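Local coordinates for BfpC (Escherichia coli, PDB 3VHJ), which takes part in type IV pilus biogenesis as an essential membrane protein, represented here by its N-terminal cytoplasmic domain, at residues Leu20-Ser25 and Gly55-Val60; Ser48-Phe53 and Lys157-Lys162. The protein carries 1 engineered substitution. One frame throughout, in Å; residues are numbered along the deposited sequence.

Contact 1. Residues Leu20-Ser25 and Gly55-Val60; sequences LLWGSS and GEQFAV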
loop_
_atom_site.group_PDB
_atom_site.type_symbol
_atom_site.label_atom_id
_atom_site.label_comp_id
_atom_site.label_asym_id
_atom_site.label_seq_id
_atom_site.Cartn_x
_atom_site.Cartn_y
_atom_site.Cartn_z
ATOM N N LEU A 20 2.964 3.442 -3.147
ATOM C CA LEU A 20 2.199 4.459 -3.855
ATOM C C LEU A 20 1.761 5.513 -2.846
ATOM O O LEU A 20 1.782 5.272 -1.642
ATOM C CB LEU A 20 0.959 3.836 -4.496
ATOM C CG LEU A 20 1.214 2.807 -5.599
ATOM C CD1 LEU A 20 0.062 1.836 -5.657
ATOM C CD2 LEU A 20 1.393 3.518 -6.928
ATOM N N LEU A 21 1.387 6.689 -3.334
ATOM C CA LEU A 21 0.908 7.750 -2.459
ATOM C C LEU A 21 -0.606 7.619 -2.446
ATOM O O LEU A 21 -1.252 7.869 -3.457
ATOM C CB LEU A 21 1.288 9.123 -3.010
ATOM C CG LEU A 21 0.781 10.345 -2.232
ATOM C CD1 LEU A 21 1.353 10.336 -0.821
ATOM C CD2 LEU A 21 1.198 11.614 -2.961
ATOM N N TRP A 22 -1.165 7.229 -1.305
ATOM C CA TRP A 22 -2.600 7.046 -1.186
ATOM C C TRP A 22 -3.294 8.218 -0.527
ATOM O O TRP A 22 -2.758 8.845 0.383
ATOM C CB TRP A 22 -2.918 5.780 -0.386
ATOM C CG TRP A 22 -2.503 4.514 -1.066
ATOM C CD1 TRP A 22 -1.264 3.936 -1.049
ATOM C CD2 TRP A 22 -3.324 3.679 -1.881
ATOM N NE1 TRP A 22 -1.265 2.790 -1.805
ATOM C CE2 TRP A 22 -2.520 2.608 -2.327
ATOM C CE3 TRP A 22 -4.668 3.731 -2.279
ATOM C CZ2 TRP A 22 -3.013 1.595 -3.156
ATOM C CZ3 TRP A 22 -5.158 2.728 -3.102
ATOM C CH2 TRP A 22 -4.332 1.671 -3.532
ATOM N N GLY A 23 -4.509 8.489 -0.984
ATOM C CA GLY A 23 -5.275 9.577 -0.419
ATOM C C GLY A 23 -6.754 9.432 -0.711
ATOM O O GLY A 23 -7.177 8.598 -1.512
ATOM N N SER A 24 -7.543 10.241 -0.020
ATOM C CA SER A 24 -8.983 10.256 -0.205
ATOM C C SER A 24 -9.407 11.702 -0.001
ATOM O O SER A 24 -8.716 12.473 0.666
ATOM C CB SER A 24 -9.680 9.330 0.799
ATOM O OG SER A 24 -9.323 9.635 2.135
ATOM N N SER A 25 -10.525 12.079 -0.598
ATOM C CA SER A 25 -11.002 13.447 -0.469
ATOM C C SER A 25 -11.620 13.659 0.899
ATOM O O SER A 25 -12.005 12.706 1.571
ATOM C CB SER A 25 -12.050 13.743 -1.529
ATOM O OG SER A 25 -13.218 12.997 -1.274
ATOM N N GLY A 55 -16.412 4.393 1.209
ATOM C CA GLY A 55 -16.047 5.453 0.288
ATOM C C GLY A 55 -14.888 5.106 -0.624
ATOM O O GLY A 55 -14.373 3.987 -0.616
ATOM N N GLU A 56 -14.461 6.083 -1.412
ATOM C CA GLU A 56 -13.374 5.860 -2.344
ATOM C C GLU A 56 -12.052 6.477 -1.930
ATOM O O GLU A 56 -11.985 7.295 -1.016
ATOM C CB GLU A 56 -13.772 6.379 -3.721
ATOM C CG GLU A 56 -14.934 5.623 -4.316
ATOM C CD GLU A 56 -15.243 6.074 -5.715
ATOM O OE1 GLU A 56 -16.057 7.012 -5.872
ATOM O OE2 GLU A 56 -14.656 5.498 -6.653
ATOM N N GLN A 57 -10.999 6.057 -2.619
ATOM C CA GLN A 57 -9.661 6.556 -2.372
ATOM C C GLN A 57 -8.851 6.342 -3.643
ATOM O O GLN A 57 -9.295 5.672 -4.579
ATOM C CB GLN A 57 -9.022 5.831 -1.184
ATOM C CG GLN A 57 -8.719 4.362 -1.412
ATOM C CD GLN A 57 -8.309 3.660 -0.132
ATOM O OE1 GLN A 57 -7.388 4.092 0.557
ATOM N NE2 GLN A 57 -8.998 2.572 0.194
ATOM N N PHE A 58 -7.658 6.912 -3.682
ATOM C CA PHE A 58 -6.839 6.796 -4.872
ATOM C C PHE A 58 -5.364 6.629 -4.552
ATOM O O PHE A 58 -4.910 6.939 -3.452
ATOM C CB PHE A 58 -7.038 8.046 -5.721
ATOM C CG PHE A 58 -6.883 9.319 -4.943
ATOM C CD1 PHE A 58 -5.621 9.829 -4.660
ATOM C CD2 PHE A 58 -8.004 9.980 -4.445
ATOM C CE1 PHE A 58 -5.476 10.985 -3.889
ATOM C CE2 PHE A 58 -7.874 11.132 -3.675
ATOM C CZ PHE A 58 -6.606 11.636 -3.395
ATOM N N ALA A 59 -4.627 6.128 -5.532
ATOM C CA ALA A 59 -3.195 5.936 -5.393
ATOM C C ALA A 59 -2.512 6.699 -6.522
ATOM O O ALA A 59 -2.999 6.718 -7.650
ATOM C CB ALA A 59 -2.853 4.451 -5.479
ATOM N N VAL A 60 -1.396 7.347 -6.212
ATOM C CA VAL A 60 -0.641 8.075 -7.227
ATOM C C VAL A 60 0.724 7.403 -7.333
ATOM O O VAL A 60 1.406 7.218 -6.326
ATOM C CB VAL A 60 -0.479 9.569 -6.853
ATOM C CG1 VAL A 60 0.527 10.242 -7.781
ATOM C CG2 VAL A 60 -1.828 10.272 -6.987
HETATM O O HOH W 1 -11.686 9.929 -1.872
#
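Two donors converge on the carbonyl oxygen F58 O: one hydrogen bond from G23 N at 2.9 Å, lying in the carbonyl plane, and one weaker CA-H...O contact from W22 CA at 3.2 Å. The return bond, F58 N to G23 O at 2.8 Å, runs almost along the C=O axis and makes G23 and F58 a hydrogen-bonded pair. L21 and V60 form the next such pair, in which L21 N reaches V60 O at 3.0 Å with a nearly straight N-H (176°), whereas V60 N approaches L21 O from above the carbonyl plane. Between these pairs lies the non-hydrogen-bonded pair W22-A59, where A59 CB sits 3.4 Å from the centroid of the six-membered ring of W22, 2° off its normal: a CH-pi contact squarely over one face. The indole is further fixed by NE1 bonding to D110 OD2. On the other face of the sheet, F58 takes the crowded first torsion (chi1 50°), with CG between backbone N and carbonyl carbon, which swings its ring back over G23 until G23 O stands 3.2 Å above the ring plane. A beta carbon on G23 would lie 3.0 Å from F58 CE1, so the fit is tight. F58 also touches A34 of helix 31-42. A serine at F58 would remove the ring and would probably lose the packing on G23 and on A34. Water 1 carries the pairing further, linking S25 N to E56 O. The arrangement is that of an antiparallel beta ladder, placing outer strand 21-23 against strand 55-60 in a four-stranded antiparallel sheet.

Contact 2. Residues Ser48-Phe53 and Lys157-Lys162; sequences SVIGRF and KGKKLK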
loop_
_atom_site.group_PDB
_atom_site.type_symbol
_atom_site.label_atom_id
_atom_site.label_comp_id
_atom_site.label_asym_id
_atom_site.label_seq_id
_atom_site.Cartn_x
_atom_site.Cartn_y
_atom_site.Cartn_z
ATOM N N SER A 48 -4.809 5.342 -9.746
ATOM C CA SER A 48 -5.781 4.276 -9.662
ATOM C C SER A 48 -6.789 4.699 -8.612
ATOM O O SER A 48 -6.421 5.210 -7.560
ATOM C CB SER A 48 -5.120 2.964 -9.245
ATOM O OG SER A 48 -6.096 1.947 -9.134
ATOM N N VAL A 49 -8.064 4.526 -8.919
ATOM C CA VAL A 49 -9.102 4.870 -7.971
ATOM C C VAL A 49 -9.704 3.551 -7.531
ATOM O O VAL A 49 -10.021 2.708 -8.362
ATOM C CB VAL A 49 -10.204 5.740 -8.616
ATOM C CG1 VAL A 49 -11.317 5.998 -7.607
ATOM C CG2 VAL A 49 -9.612 7.061 -9.082
ATOM N N ILE A 50 -9.823 3.352 -6.227
ATOM C CA ILE A 50 -10.413 2.117 -5.744
ATOM C C ILE A 50 -11.598 2.452 -4.859
ATOM O O ILE A 50 -11.575 3.419 -4.098
ATOM C CB ILE A 50 -9.394 1.255 -4.971
ATOM C CG1 ILE A 50 -9.040 1.909 -3.644
ATOM C CG2 ILE A 50 -8.139 1.076 -5.806
ATOM C CD1 ILE A 50 -8.179 1.031 -2.754
ATOM N N GLY A 51 -12.650 1.656 -4.987
ATOM C CA GLY A 51 -13.840 1.897 -4.203
ATOM C C GLY A 51 -13.978 0.905 -3.074
ATOM O O GLY A 51 -13.674 -0.283 -3.225
ATOM N N ARG A 52 -14.430 1.408 -1.934
ATOM C CA ARG A 52 -14.649 0.592 -0.754
ATOM C C ARG A 52 -16.025 0.973 -0.224
ATOM O O ARG A 52 -16.616 1.959 -0.673
ATOM C CB ARG A 52 -13.558 0.863 0.287
ATOM C CG ARG A 52 -12.176 0.322 -0.115
ATOM C CD ARG A 52 -12.149 -1.201 -0.072
ATOM N NE ARG A 52 -10.850 -1.779 -0.420
ATOM C CZ ARG A 52 -10.463 -2.111 -1.648
ATOM N NH1 ARG A 52 -11.272 -1.927 -2.687
ATOM N NH2 ARG A 52 -9.266 -2.655 -1.836
ATOM N N PHE A 53 -16.545 0.192 0.714
ATOM C CA PHE A 53 -17.865 0.467 1.272
ATOM C C PHE A 53 -17.980 1.865 1.877
ATOM O O PHE A 53 -18.914 2.608 1.571
ATOM C CB PHE A 53 -18.216 -0.573 2.336
ATOM C CG PHE A 53 -19.570 -0.365 2.958
ATOM C CD1 PHE A 53 -20.724 -0.459 2.190
ATOM C CD2 PHE A 53 -19.689 -0.075 4.315
ATOM C CE1 PHE A 53 -21.983 -0.267 2.761
ATOM C CE2 PHE A 53 -20.945 0.118 4.899
ATOM C CZ PHE A 53 -22.093 0.020 4.115
ATOM N N LYS A 157 -9.193 -9.353 -7.099
ATOM C CA LYS A 157 -8.625 -8.787 -8.311
ATOM C C LYS A 157 -8.295 -7.334 -7.993
ATOM O O LYS A 157 -9.171 -6.563 -7.593
ATOM C CB LYS A 157 -9.624 -8.863 -9.467
ATOM C CG LYS A 157 -9.048 -8.404 -10.803
ATOM C CD LYS A 157 -10.062 -8.577 -11.923
ATOM C CE LYS A 157 -9.503 -8.103 -13.256
ATOM N NZ LYS A 157 -8.266 -8.842 -13.638
ATOM N N GLY A 158 -7.028 -6.969 -8.148
ATOM C CA GLY A 158 -6.625 -5.607 -7.860
ATOM C C GLY A 158 -6.942 -4.652 -8.992
ATOM O O GLY A 158 -7.473 -5.053 -10.028
ATOM N N LYS A 159 -6.619 -3.381 -8.787
ATOM C CA LYS A 159 -6.850 -2.351 -9.788
ATOM C C LYS A 159 -5.485 -1.950 -10.333
ATOM O O LYS A 159 -4.521 -1.808 -9.577
ATOM C CB LYS A 159 -7.538 -1.137 -9.158
ATOM C CG LYS A 159 -8.875 -1.434 -8.481
ATOM C CD LYS A 159 -9.945 -1.840 -9.486
ATOM C CE LYS A 159 -10.264 -0.706 -10.460
ATOM N NZ LYS A 159 -10.791 0.505 -9.764
ATOM N N LYS A 160 -5.403 -1.775 -11.644
ATOM C CA LYS A 160 -4.147 -1.414 -12.282
ATOM C C LYS A 160 -3.923 0.089 -12.379
ATOM O O LYS A 160 -4.872 0.877 -12.420
ATOM C CB LYS A 160 -4.088 -2.010 -13.689
ATOM C CG LYS A 160 -4.120 -3.528 -13.747
ATOM C CD LYS A 160 -4.111 -3.996 -15.199
ATOM C CE LYS A 160 -4.007 -5.507 -15.304
ATOM N NZ LYS A 160 -5.155 -6.175 -14.639
ATOM N N LEU A 161 -2.656 0.484 -12.419
ATOM C CA LEU A 161 -2.316 1.890 -12.554
ATOM C C LEU A 161 -2.730 2.332 -13.956
ATOM O O LEU A 161 -2.512 1.610 -14.930
ATOM C CB LEU A 161 -0.809 2.101 -12.380
ATOM C CG LEU A 161 -0.254 1.920 -10.964
ATOM C CD1 LEU A 161 1.257 2.170 -10.952
ATOM C CD2 LEU A 161 -0.948 2.893 -10.031
ATOM N N LYS A 162 -3.351 3.502 -14.045
ATOM C CA LYS A 162 -3.775 4.056 -15.325
ATOM C C LYS A 162 -2.898 5.279 -15.542
ATOM O O LYS A 162 -2.308 5.794 -14.595
ATOM C CB LYS A 162 -5.256 4.450 -15.274
ATOM C CG LYS A 162 -6.184 3.270 -14.983
ATOM C CD LYS A 162 -7.628 3.693 -14.745
ATOM C CE LYS A 162 -8.350 4.058 -16.038
ATOM N NZ LYS A 162 -7.782 5.263 -16.698
HETATM O O HOH W 2 -7.414 1.116 -11.824
HETATM O O HOH W 3 -5.168 0.206 -7.540
#
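S48 and K159 contribute most of the buried surface, with V49 and I50 adding the strand atoms that K159 uses. The lysine is coiled: all four of its torsions stay near -60°, which curls the chain along the edge of the strand and brings NZ to V49 O at 2.7 Å. This hydrogen bond lies nearly along the C=O axis (168°), so the ammonium meets the oxygen head-on. On the way, K159 CG crosses I50 CG2 obliquely at 3.7 Å, and the aliphatic part of the lysine thereby packs on a buried branch. S48 OG, anti to the backbone N (chi1 178°), touches K159 CB at 3.4 Å. Two waters join the S48 hydroxyl to the facing main chain: residues 159-161 run beside strand 46-52 without direct main-chain bonds to residues 48-53, just before the chain enters strand 162-163, the antiparallel edge neighbour of strand 46-52 in the four-stranded sheet. Water 3 lies 2.5 Å from S48 OG and donates to K159 O; water 2 lies 3.1 Å from S48 OG and donates to K160 O at 2.6 Å. The serine hydroxyl thus joins both waters and, through them, two successive carbonyls. Backbone bonding of K159 to T73 ties the lysine to strand 72-73 as well. At the far end, L161 CD2 comes within 4.2 Å of S48 CB, while the same leucine packs on T73.

How the contacts relate
Contacts 1 and 2 meet through neighbouring strands 55-60 and 46-52 of one four-stranded antiparallel sheet, their centres 9 Å apart. Strands 46-52 and 55-60 follow each other directly in the chain as a hairpin, and each contact adds a partner to one side of it: strand 21-23 beside 55-60, the 157-162 segment beside 46-52. The hairpin itself supplies the join, with A59 N 2.9 Å from S48 O and Q57 O 2.9 Å from I50 N, both probable hydrogen bonds. Side chains bridge the two as well: W22 CZ3 of contact 1 packs 3.5 Å from I50 CD1 of contact 2, and L20 touches L161, bringing together the two segments that flank the hairpin.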